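Side-chain contacts in glycosyl hydrolases family 2, sugar binding domain protein (Bacteroides uniformis str. 3978 T3 ii, PDB 6D1P), which is a gut-bacterial beta-glucuronidase that probably hydrolyses O-glycosyl bonds of glucuronide substrates: residues L324-H329 with S615-K620; R347-Q352 with T577-S582; K597-R602 with K607-V612. One frame throughout, in Å; residues are numbered along the deposited sequence.

Contact 1 of 3, residues L324-H329 with S615-K620; sequences LLRGTH and SYWSSK
Arg326, on a strand, and Trp617, at the last turn of a helix, face each other with their CA atoms 7.6 Å apart, the CB of each directed toward the other segment. The two side chains slide past one another in opposite directions. Arg326 CB sits almost squarely above the indole, 3.3 Å from the centroid of the Trp617 six-membered ring and only 7° off its normal, a clear CH-pi contact. Further along the same side chain, Arg326 CD lies 3.5 Å from Trp617 CD1, so the aliphatic part of the arginine follows the indole from its benzo half to its pyrrole half. A bend at chi3 (-56°) then lifts the guanidinium away from the indole plane. Its plane stands 65° from the indole, and any cation-pi attraction is long and weak; the polar end is instead bound by the Gly357 carbonyl through NH2. At the far end of the indole, Trp617 CH2 comes to 3.7 Å from Gly327 N, while Gly327 O lies in plane at the ring edge. Phe613 and Leu561 also touch the indole. On the outside of the TIM barrel, the indole ending helix 609-617 is thus laid against strand 321-329.

Contact 2 of 3, residues R347-Q352 with T577-S582; sequences RTEMQQ and TFKDFS. With NA (sodium ion), chain C.
Glu349 and Lys579 both start their side chains with CG opposite the backbone N (chi1 168° and -169°), and a bend at chi3 of the lysine then swings its ammonium over to the carboxylate. The setting is the TIM barrel: helix 343-356, which follows strand 321-329, meets the loop after strand 572-574. The extended Glu349 brings OE1 to 3.0 Å from Lys579 NZ, a buried salt bridge, the two side chains meeting at a slant. Water 1 joins the same pair from OE2, lying 2.6 Å from Glu349 OE2 and 3.0 Å from Lys579 NZ. Each charge has another partner: Arg330 forms a salt bridge with Glu349 OE1, and His334 ND1 is hydrogen-bonded to Lys579 NZ. With an alanine in place of Glu349, the Lys579 ammonium and the Arg330 guanidinium would probably lose the carboxylate they share, and the lysine end, though still bonded to His334, would be freer to turn.

Beside this polar group lies Phe578, whose CE2 is 4.1 Å from the methylene Glu349 CG. One helical turn on, Gln352 crosses the phenylalanine at about a right angle, its amide plane 72° from the ring. Its carbonyl oxygen approaches the ring rim near the ring plane, Gln352 OE1 lying 3.6 Å from Phe578 CZ, where the slightly positive C-H edge suits an oxygen. The amide is held from its other end by Gly604 O, which accepts from NE2. Ile353 and Met356 of the same helix also touch the phenylalanine. Beyond Lys579 the chain reaches a sodium ion, shared with Asp333; Asp580 O binds the sodium ion at 2.7 Å, and water 2 is a further ligand, its oxygen 2.8 Å from the metal.

Contact 3 of 3, residues K597-R602 with K607-V612; sequences KGVVQR and KESYYV
Lys607 grips two successive carbonyls of the 597-602 loop, one with each of its nitrogens. Its backbone N donates to Val599 O at 2.8 Å. Its side chain, extended beyond CG, runs back along the loop, and Lys607 NZ reaches Gly598 O, also at 2.8 Å. The ammonium stands above that carbonyl plane, 40° out of it. The methylenes between the two bonds lie against the same oxygens, with Lys607 CG 3.4 Å from Val599 O and Lys607 CD 3.4 Å from Gly598 O.

Next to this polar seam the two valines pack on the helix. Val599 CG1 makes a tight contact with the hydroxyl of Ser609, 3.1 Å from Ser609 OG, while Val599 CG2 lies at the rim of the Tyr610 ring, near its plane. Val600 and Tyr610 form an apolar pair and run side by side in the same direction, Val600 CG1 being 3.7 Å from Tyr610 CD2. Tyr610 can take this course because its CG lies opposite the backbone N (chi1 174°), which carries the ring alongside the Val600 side chain toward helix 343-356.

A second shell fixes these groups. The ammonium of Lys607 also forms a salt bridge with Asp580 OD1 and donates to Ser517 O; the same Asp580 oxygen receives the N-H of Gly598, so one carboxylate positions both the lysine and the turn it grips. The Tyr610 hydroxyl is hydrogen-bonded to Gln352 O on helix 343-356. Phe557, on helix 550-564, touches both Val599 and Ser609, and Met356 touches Val599 and Tyr610. All of this belongs to the TIM barrel, where the loop following strand 594-595 packs against the residues leading into its last helix, 609-617.

In the fold
From the N terminus, strand 321-329 comes first and helix 343-356 next, so contacts 1 and 2 open in succession. Contact 2 closes when the chain returns at 577-582, after the intervening barrel strands and helices. Contact 3 then opens and shuts a short loop of its own, and contact 1 closes last, at the end of helix 609-617. The long loop of contact 1 therefore encloses the other two, which follow one another in series; none cross. Probable hydrogen bonds link them: Phe578 N to His329 O, and Val599 N to Phe578 O. Together they join the first and last parts of the TIM barrel, with contact 2 lying nearest the chain's centre.

Contact 1 of 3, residues L324-H329 with S615-K620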
loop_
_atom_site.group_PDB
_atom_site.type_symbol
_atom_site.label_atom_id
_atom_site.label_comp_id
_atom_site.label_asym_id
_atom_site.label_seq_id
_atom_site.Cartn_x
_atom_site.Cartn_y
_atom_site.Cartn_z
ATOM N N LEU A 324 38.112 -29.183 4.341
ATOM C CA LEU A 324 36.679 -29.390 4.410
ATOM C C LEU A 324 35.993 -28.029 4.519
ATOM O O LEU A 324 36.167 -27.317 5.506
ATOM C CB LEU A 324 36.325 -30.295 5.581
ATOM C CG LEU A 324 34.908 -30.815 5.325
ATOM C CD1 LEU A 324 34.795 -32.269 5.727
ATOM C CD2 LEU A 324 33.870 -29.967 6.048
ATOM N N LEU A 325 35.229 -27.665 3.494
ATOM C CA LEU A 325 34.540 -26.383 3.485
ATOM C C LEU A 325 33.461 -26.365 4.565
ATOM O O LEU A 325 32.582 -27.235 4.604
ATOM C CB LEU A 325 33.951 -26.111 2.098
ATOM C CG LEU A 325 35.056 -26.059 1.036
ATOM C CD1 LEU A 325 34.465 -26.032 -0.359
ATOM C CD2 LEU A 325 35.982 -24.871 1.236
ATOM N N ARG A 326 33.557 -25.404 5.468
ATOM C CA ARG A 326 32.586 -25.250 6.547
ATOM C C ARG A 326 31.758 -24.024 6.164
ATOM O O ARG A 326 32.145 -22.881 6.419
ATOM C CB ARG A 326 33.290 -25.122 7.898
ATOM C CG ARG A 326 34.439 -26.159 8.083
ATOM C CD ARG A 326 35.129 -26.124 9.489
ATOM N NE ARG A 326 35.684 -24.810 9.887
ATOM C CZ ARG A 326 36.944 -24.386 9.687
ATOM N NH1 ARG A 326 37.845 -25.159 9.073
ATOM N NH2 ARG A 326 37.308 -23.166 10.098
ATOM N N GLY A 327 30.635 -24.263 5.493
ATOM C CA GLY A 327 29.912 -23.160 4.887
ATOM C C GLY A 327 28.573 -22.795 5.489
ATOM O O GLY A 327 27.919 -23.613 6.142
ATOM N N THR A 328 28.163 -21.549 5.270
ATOM C CA THR A 328 26.824 -21.064 5.582
ATOM C C THR A 328 26.310 -20.263 4.377
ATOM O O THR A 328 26.982 -20.161 3.336
ATOM C CB THR A 328 26.843 -20.246 6.895
ATOM O OG1 THR A 328 25.522 -20.145 7.454
ATOM C CG2 THR A 328 27.433 -18.854 6.704
ATOM N N HIS A 329 25.088 -19.734 4.497
ATOM C CA HIS A 329 24.585 -18.717 3.582
ATOM C C HIS A 329 24.138 -17.501 4.383
ATOM O O HIS A 329 23.924 -17.574 5.602
ATOM C CB HIS A 329 23.364 -19.158 2.751
ATOM C CG HIS A 329 23.522 -20.434 1.990
ATOM N ND1 HIS A 329 23.565 -21.667 2.603
ATOM C CD2 HIS A 329 23.532 -20.676 0.659
ATOM C CE1 HIS A 329 23.642 -22.610 1.683
ATOM N NE2 HIS A 329 23.620 -22.035 0.494
ATOM N N SER A 615 31.233 -24.716 18.568
ATOM C CA SER A 615 31.986 -25.710 19.309
ATOM C C SER A 615 32.707 -26.685 18.386
ATOM O O SER A 615 33.717 -27.264 18.793
ATOM C CB SER A 615 31.058 -26.470 20.250
ATOM O OG SER A 615 30.170 -27.280 19.522
ATOM N N TYR A 616 32.221 -26.865 17.154
ATOM C CA TYR A 616 32.847 -27.771 16.194
ATOM C C TYR A 616 33.836 -27.070 15.279
ATOM O O TYR A 616 34.794 -27.692 14.817
ATOM C CB TYR A 616 31.782 -28.441 15.324
ATOM C CG TYR A 616 31.193 -29.736 15.840
ATOM C CD1 TYR A 616 31.785 -30.956 15.536
ATOM C CD2 TYR A 616 30.019 -29.747 16.585
ATOM C CE1 TYR A 616 31.243 -32.154 15.983
ATOM C CE2 TYR A 616 29.465 -30.944 17.037
ATOM C CZ TYR A 616 30.086 -32.148 16.726
ATOM O OH TYR A 616 29.557 -33.353 17.148
ATOM N N TRP A 617 33.637 -25.788 15.011
ATOM C CA TRP A 617 34.365 -25.126 13.939
ATOM C C TRP A 617 35.352 -24.087 14.418
ATOM O O TRP A 617 36.351 -23.839 13.734
ATOM C CB TRP A 617 33.382 -24.445 12.966
ATOM C CG TRP A 617 32.642 -25.386 12.076
ATOM C CD1 TRP A 617 32.763 -26.754 12.028
ATOM C CD2 TRP A 617 31.683 -25.033 11.072
ATOM N NE1 TRP A 617 31.929 -27.270 11.058
ATOM C CE2 TRP A 617 31.256 -26.237 10.456
ATOM C CE3 TRP A 617 31.143 -23.817 10.629
ATOM C CZ2 TRP A 617 30.305 -26.257 9.433
ATOM C CZ3 TRP A 617 30.186 -23.843 9.596
ATOM C CH2 TRP A 617 29.786 -25.053 9.017
ATOM N N SER A 618 35.071 -23.440 15.539
ATOM C CA SER A 618 35.912 -22.350 16.003
ATOM C C SER A 618 37.173 -22.897 16.659
ATOM O O SER A 618 37.126 -23.894 17.386
ATOM C CB SER A 618 35.154 -21.480 17.001
ATOM O OG SER A 618 35.938 -20.364 17.357
ATOM N N SER A 619 38.302 -22.231 16.396
ATOM C CA SER A 619 39.536 -22.519 17.116
ATOM C C SER A 619 39.620 -21.790 18.453
ATOM O O SER A 619 40.488 -22.115 19.268
ATOM C CB SER A 619 40.751 -22.175 16.243
ATOM O OG SER A 619 40.554 -20.976 15.505
ATOM N N LYS A 620 38.721 -20.850 18.721
ATOM C CA LYS A 620 38.797 -20.049 19.931
ATOM C C LYS A 620 38.052 -20.741 21.067
ATOM O O LYS A 620 36.855 -21.039 20.921
ATOM C CB LYS A 620 38.213 -18.665 19.710
ATOM C CG LYS A 620 38.541 -17.737 20.851
ATOM C CD LYS A 620 37.537 -16.634 21.074
ATOM C CE LYS A 620 38.059 -15.729 22.182
ATOM N NZ LYS A 620 37.080 -14.709 22.555
#

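Contact 2 of 3, residues R347-Q352 with T577-S582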
loop_
_atom_site.group_PDB
_atom_site.type_symbol
_atom_site.label_atom_id
_atom_site.label_comp_id
_atom_site.label_asym_id
_atom_site.label_seq_id
_atom_site.Cartn_x
_atom_site.Cartn_y
_atom_site.Cartn_z
ATOM N N ARG A 347 29.534 -5.474 8.745
ATOM C CA ARG A 347 30.716 -5.812 9.549
ATOM C C ARG A 347 30.342 -6.677 10.738
ATOM O O ARG A 347 30.943 -7.731 10.976
ATOM C CB ARG A 347 31.410 -4.548 10.055
ATOM C CG ARG A 347 32.304 -3.873 9.062
ATOM C CD ARG A 347 33.476 -3.205 9.758
ATOM N NE ARG A 347 34.633 -3.210 8.867
ATOM C CZ ARG A 347 35.579 -4.145 8.861
ATOM N NH1 ARG A 347 35.548 -5.158 9.729
ATOM N NH2 ARG A 347 36.578 -4.049 7.997
ATOM N N THR A 348 29.361 -6.226 11.512
ATOM C CA THR A 348 28.927 -6.973 12.682
ATOM C C THR A 348 28.559 -8.405 12.318
ATOM O O THR A 348 28.952 -9.354 13.009
ATOM C CB THR A 348 27.737 -6.259 13.329
ATOM O OG1 THR A 348 28.170 -4.999 13.850
ATOM C CG2 THR A 348 27.153 -7.106 14.450
ATOM N N GLU A 349 27.811 -8.578 11.218
ATOM C CA GLU A 349 27.285 -9.897 10.876
ATOM C C GLU A 349 28.381 -10.808 10.348
ATOM O O GLU A 349 28.485 -11.973 10.753
ATOM C CB GLU A 349 26.154 -9.762 9.858
ATOM C CG GLU A 349 25.710 -11.077 9.216
ATOM C CD GLU A 349 24.685 -10.846 8.096
ATOM O OE1 GLU A 349 24.340 -9.652 7.859
ATOM O OE2 GLU A 349 24.238 -11.835 7.454
ATOM N N MET A 350 29.204 -10.301 9.435
ATOM C CA MET A 350 30.289 -11.120 8.899
ATOM C C MET A 350 31.248 -11.553 10.009
ATOM O O MET A 350 31.656 -12.722 10.063
ATOM C CB MET A 350 31.016 -10.364 7.785
ATOM C CG MET A 350 30.114 -9.977 6.608
ATOM S SD MET A 350 29.155 -11.366 5.954
ATOM C CE MET A 350 30.460 -12.463 5.416
ATOM N N GLN A 351 31.566 -10.648 10.944
ATOM C CA GLN A 351 32.362 -11.045 12.107
ATOM C C GLN A 351 31.680 -12.157 12.891
ATOM O O GLN A 351 32.337 -13.111 13.320
ATOM C CB GLN A 351 32.633 -9.844 13.023
ATOM C CG GLN A 351 33.999 -9.210 12.819
ATOM C CD GLN A 351 34.217 -7.966 13.671
ATOM O OE1 GLN A 351 34.113 -8.010 14.907
ATOM N NE2 GLN A 351 34.535 -6.844 13.011
ATOM N N GLN A 352 30.368 -12.056 13.090
ATOM C CA GLN A 352 29.660 -13.095 13.828
ATOM C C GLN A 352 29.804 -14.446 13.136
ATOM O O GLN A 352 29.928 -15.491 13.796
ATOM C CB GLN A 352 28.188 -12.711 13.960
ATOM C CG GLN A 352 27.482 -13.218 15.211
ATOM C CD GLN A 352 26.013 -12.765 15.257
ATOM O OE1 GLN A 352 25.469 -12.320 14.248
ATOM N NE2 GLN A 352 25.376 -12.884 16.417
ATOM N N THR A 577 20.449 -21.718 7.113
ATOM C CA THR A 577 21.236 -20.576 6.674
ATOM C C THR A 577 21.720 -19.916 7.953
ATOM O O THR A 577 21.362 -20.371 9.056
ATOM C CB THR A 577 20.394 -19.573 5.794
ATOM O OG1 THR A 577 21.239 -18.532 5.284
ATOM C CG2 THR A 577 19.232 -18.961 6.584
ATOM N N PHE A 578 22.530 -18.857 7.846
ATOM C CA PHE A 578 23.096 -18.273 9.064
ATOM C C PHE A 578 22.017 -17.629 9.928
ATOM O O PHE A 578 21.963 -17.860 11.146
ATOM C CB PHE A 578 24.175 -17.247 8.727
ATOM C CG PHE A 578 24.762 -16.578 9.946
ATOM C CD1 PHE A 578 25.499 -17.313 10.875
ATOM C CD2 PHE A 578 24.570 -15.216 10.170
ATOM C CE1 PHE A 578 26.035 -16.694 12.024
ATOM C CE2 PHE A 578 25.098 -14.590 11.294
ATOM C CZ PHE A 578 25.827 -15.325 12.235
ATOM N N LYS A 579 21.143 -16.827 9.308
ATOM C CA LYS A 579 20.247 -15.916 10.010
ATOM C C LYS A 579 18.820 -16.034 9.485
ATOM O O LYS A 579 18.601 -16.073 8.270
ATOM C CB LYS A 579 20.748 -14.472 9.855
ATOM C CG LYS A 579 20.060 -13.458 10.752
ATOM C CD LYS A 579 20.821 -12.128 10.757
ATOM C CE LYS A 579 20.639 -11.402 9.411
ATOM N NZ LYS A 579 21.811 -10.532 9.196
ATOM N N ASP A 580 17.858 -16.106 10.411
ATOM C CA ASP A 580 16.447 -15.978 10.068
ATOM C C ASP A 580 16.248 -14.799 9.133
ATOM O O ASP A 580 16.783 -13.714 9.370
ATOM C CB ASP A 580 15.611 -15.770 11.334
ATOM C CG ASP A 580 15.477 -17.020 12.167
ATOM O OD1 ASP A 580 16.078 -18.047 11.788
ATOM O OD2 ASP A 580 14.762 -16.972 13.210
ATOM N N PHE A 581 15.480 -15.006 8.071
ATOM C CA PHE A 581 15.269 -13.950 7.095
ATOM C C PHE A 581 13.830 -14.003 6.612
ATOM O O PHE A 581 13.146 -15.023 6.738
ATOM C CB PHE A 581 16.241 -14.083 5.919
ATOM C CG PHE A 581 15.944 -15.258 5.044
ATOM C CD1 PHE A 581 16.468 -16.505 5.346
ATOM C CD2 PHE A 581 15.101 -15.125 3.929
ATOM C CE1 PHE A 581 16.183 -17.600 4.553
ATOM C CE2 PHE A 581 14.812 -16.211 3.140
ATOM C CZ PHE A 581 15.363 -17.459 3.437
ATOM N N SER A 582 13.365 -12.883 6.069
ATOM C CA SER A 582 11.978 -12.800 5.637
ATOM C C SER A 582 11.772 -13.480 4.286
ATOM O O SER A 582 12.591 -13.352 3.367
ATOM C CB SER A 582 11.535 -11.351 5.524
ATOM O OG SER A 582 10.200 -11.274 5.019
HETATM NA NA NA C . 18.336 -12.168 7.862
HETATM O O HOH W 1 21.945 -11.515 6.328
HETATM O O HOH W 2 20.239 -13.449 6.236
#

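Contact 3 of 3, residues K597-R602 with K607-V612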
loop_
_atom_site.group_PDB
_atom_site.type_symbol
_atom_site.label_atom_id
_atom_site.label_comp_id
_atom_site.label_asym_id
_atom_site.label_seq_id
_atom_site.Cartn_x
_atom_site.Cartn_y
_atom_site.Cartn_z
ATOM N N LYS A 597 15.339 -20.939 9.519
ATOM C CA LYS A 597 16.450 -21.882 9.480
ATOM C C LYS A 597 17.784 -21.264 9.892
ATOM O O LYS A 597 18.829 -21.894 9.687
ATOM C CB LYS A 597 16.573 -22.480 8.089
ATOM C CG LYS A 597 15.459 -23.441 7.733
ATOM C CD LYS A 597 15.631 -23.928 6.278
ATOM C CE LYS A 597 14.529 -24.900 5.878
ATOM N NZ LYS A 597 13.194 -24.253 5.704
ATOM N N GLY A 598 17.782 -20.051 10.450
ATOM C CA GLY A 598 19.019 -19.457 10.904
ATOM C C GLY A 598 19.515 -20.099 12.187
ATOM O O GLY A 598 18.782 -20.781 12.900
ATOM N N VAL A 599 20.800 -19.901 12.493
ATOM C CA VAL A 599 21.254 -20.170 13.853
ATOM C C VAL A 599 21.276 -18.905 14.693
ATOM O O VAL A 599 21.660 -18.950 15.874
ATOM C CB VAL A 599 22.625 -20.888 13.888
ATOM C CG1 VAL A 599 22.453 -22.337 13.481
ATOM C CG2 VAL A 599 23.650 -20.205 12.982
ATOM N N VAL A 600 20.860 -17.774 14.121
ATOM C CA VAL A 600 20.663 -16.531 14.855
ATOM C C VAL A 600 19.386 -15.898 14.330
ATOM O O VAL A 600 18.994 -16.110 13.174
ATOM C CB VAL A 600 21.841 -15.527 14.718
ATOM C CG1 VAL A 600 23.201 -16.184 15.015
ATOM C CG2 VAL A 600 21.849 -14.891 13.351
ATOM N N GLN A 601 18.748 -15.103 15.190
ATOM C CA GLN A 601 17.490 -14.443 14.862
ATOM C C GLN A 601 17.721 -13.366 13.812
ATOM O O GLN A 601 18.857 -12.993 13.502
ATOM C CB GLN A 601 16.868 -13.822 16.113
ATOM C CG GLN A 601 16.310 -14.826 17.077
ATOM C CD GLN A 601 15.569 -14.169 18.207
ATOM O OE1 GLN A 601 14.734 -13.267 17.987
ATOM N NE2 GLN A 601 15.867 -14.598 19.435
ATOM N N ARG A 602 16.619 -12.824 13.300
ATOM C CA ARG A 602 16.716 -11.870 12.203
ATOM C C ARG A 602 17.418 -10.578 12.613
ATOM O O ARG A 602 17.931 -9.869 11.739
ATOM C CB ARG A 602 15.324 -11.583 11.650
ATOM C CG ARG A 602 15.315 -10.839 10.334
ATOM C CD ARG A 602 13.959 -10.940 9.664
ATOM N NE ARG A 602 13.982 -10.253 8.393
ATOM C CZ ARG A 602 13.337 -9.121 8.138
ATOM N NH1 ARG A 602 12.575 -8.538 9.063
ATOM N NH2 ARG A 602 13.444 -8.579 6.939
ATOM N N LYS A 607 20.721 -17.905 18.328
ATOM C CA LYS A 607 20.083 -19.088 18.880
ATOM C C LYS A 607 21.148 -19.982 19.513
ATOM O O LYS A 607 22.347 -19.790 19.318
ATOM C CB LYS A 607 19.337 -19.875 17.794
ATOM C CG LYS A 607 18.381 -19.061 16.920
ATOM C CD LYS A 607 17.640 -19.969 15.949
ATOM C CE LYS A 607 16.811 -19.163 14.943
ATOM N NZ LYS A 607 16.225 -19.969 13.811
ATOM N N GLU A 608 20.703 -20.987 20.257
ATOM C CA GLU A 608 21.671 -21.881 20.882
ATOM C C GLU A 608 22.311 -22.840 19.886
ATOM O O GLU A 608 23.357 -23.430 20.192
ATOM C CB GLU A 608 21.004 -22.625 22.040
ATOM C CG GLU A 608 20.288 -21.642 22.988
ATOM C CD GLU A 608 20.290 -22.073 24.445
ATOM O OE1 GLU A 608 21.357 -22.523 24.966
ATOM O OE2 GLU A 608 19.215 -21.972 25.065
ATOM N N SER A 609 21.750 -22.968 18.688
ATOM C CA SER A 609 22.413 -23.735 17.647
ATOM C C SER A 609 23.661 -23.044 17.126
ATOM O O SER A 609 24.528 -23.717 16.564
ATOM C CB SER A 609 21.457 -23.972 16.494
ATOM O OG SER A 609 20.844 -22.744 16.127
ATOM N N TYR A 610 23.762 -21.714 17.265
ATOM C CA TYR A 610 24.983 -21.023 16.854
ATOM C C TYR A 610 26.215 -21.594 17.568
ATOM O O TYR A 610 27.306 -21.619 16.992
ATOM C CB TYR A 610 24.844 -19.518 17.121
ATOM C CG TYR A 610 26.104 -18.686 16.868
ATOM C CD1 TYR A 610 27.053 -18.484 17.882
ATOM C CD2 TYR A 610 26.335 -18.081 15.630
ATOM C CE1 TYR A 610 28.207 -17.708 17.658
ATOM C CE2 TYR A 610 27.488 -17.314 15.395
ATOM C CZ TYR A 610 28.422 -17.136 16.419
ATOM O OH TYR A 610 29.555 -16.374 16.193
ATOM N N TYR A 611 26.048 -22.068 18.812
ATOM C CA TYR A 611 27.155 -22.593 19.612
ATOM C C TYR A 611 27.465 -24.039 19.270
ATOM O O TYR A 611 28.608 -24.482 19.446
ATOM C CB TYR A 611 26.826 -22.452 21.103
ATOM C CG TYR A 611 26.503 -21.008 21.427
ATOM C CD1 TYR A 611 27.525 -20.071 21.515
ATOM C CD2 TYR A 611 25.187 -20.563 21.567
ATOM C CE1 TYR A 611 27.265 -18.751 21.763
ATOM C CE2 TYR A 611 24.914 -19.210 21.820
ATOM C CZ TYR A 611 25.967 -18.319 21.908
ATOM O OH TYR A 611 25.790 -16.991 22.146
ATOM N N VAL A 612 26.473 -24.791 18.791
ATOM C CA VAL A 612 26.765 -26.119 18.273
ATOM C C VAL A 612 27.784 -26.020 17.152
ATOM O O VAL A 612 28.819 -26.696 17.178
ATOM C CB VAL A 612 25.479 -26.815 17.813
ATOM C CG1 VAL A 612 25.821 -28.137 17.184
ATOM C CG2 VAL A 612 24.537 -26.987 18.998
#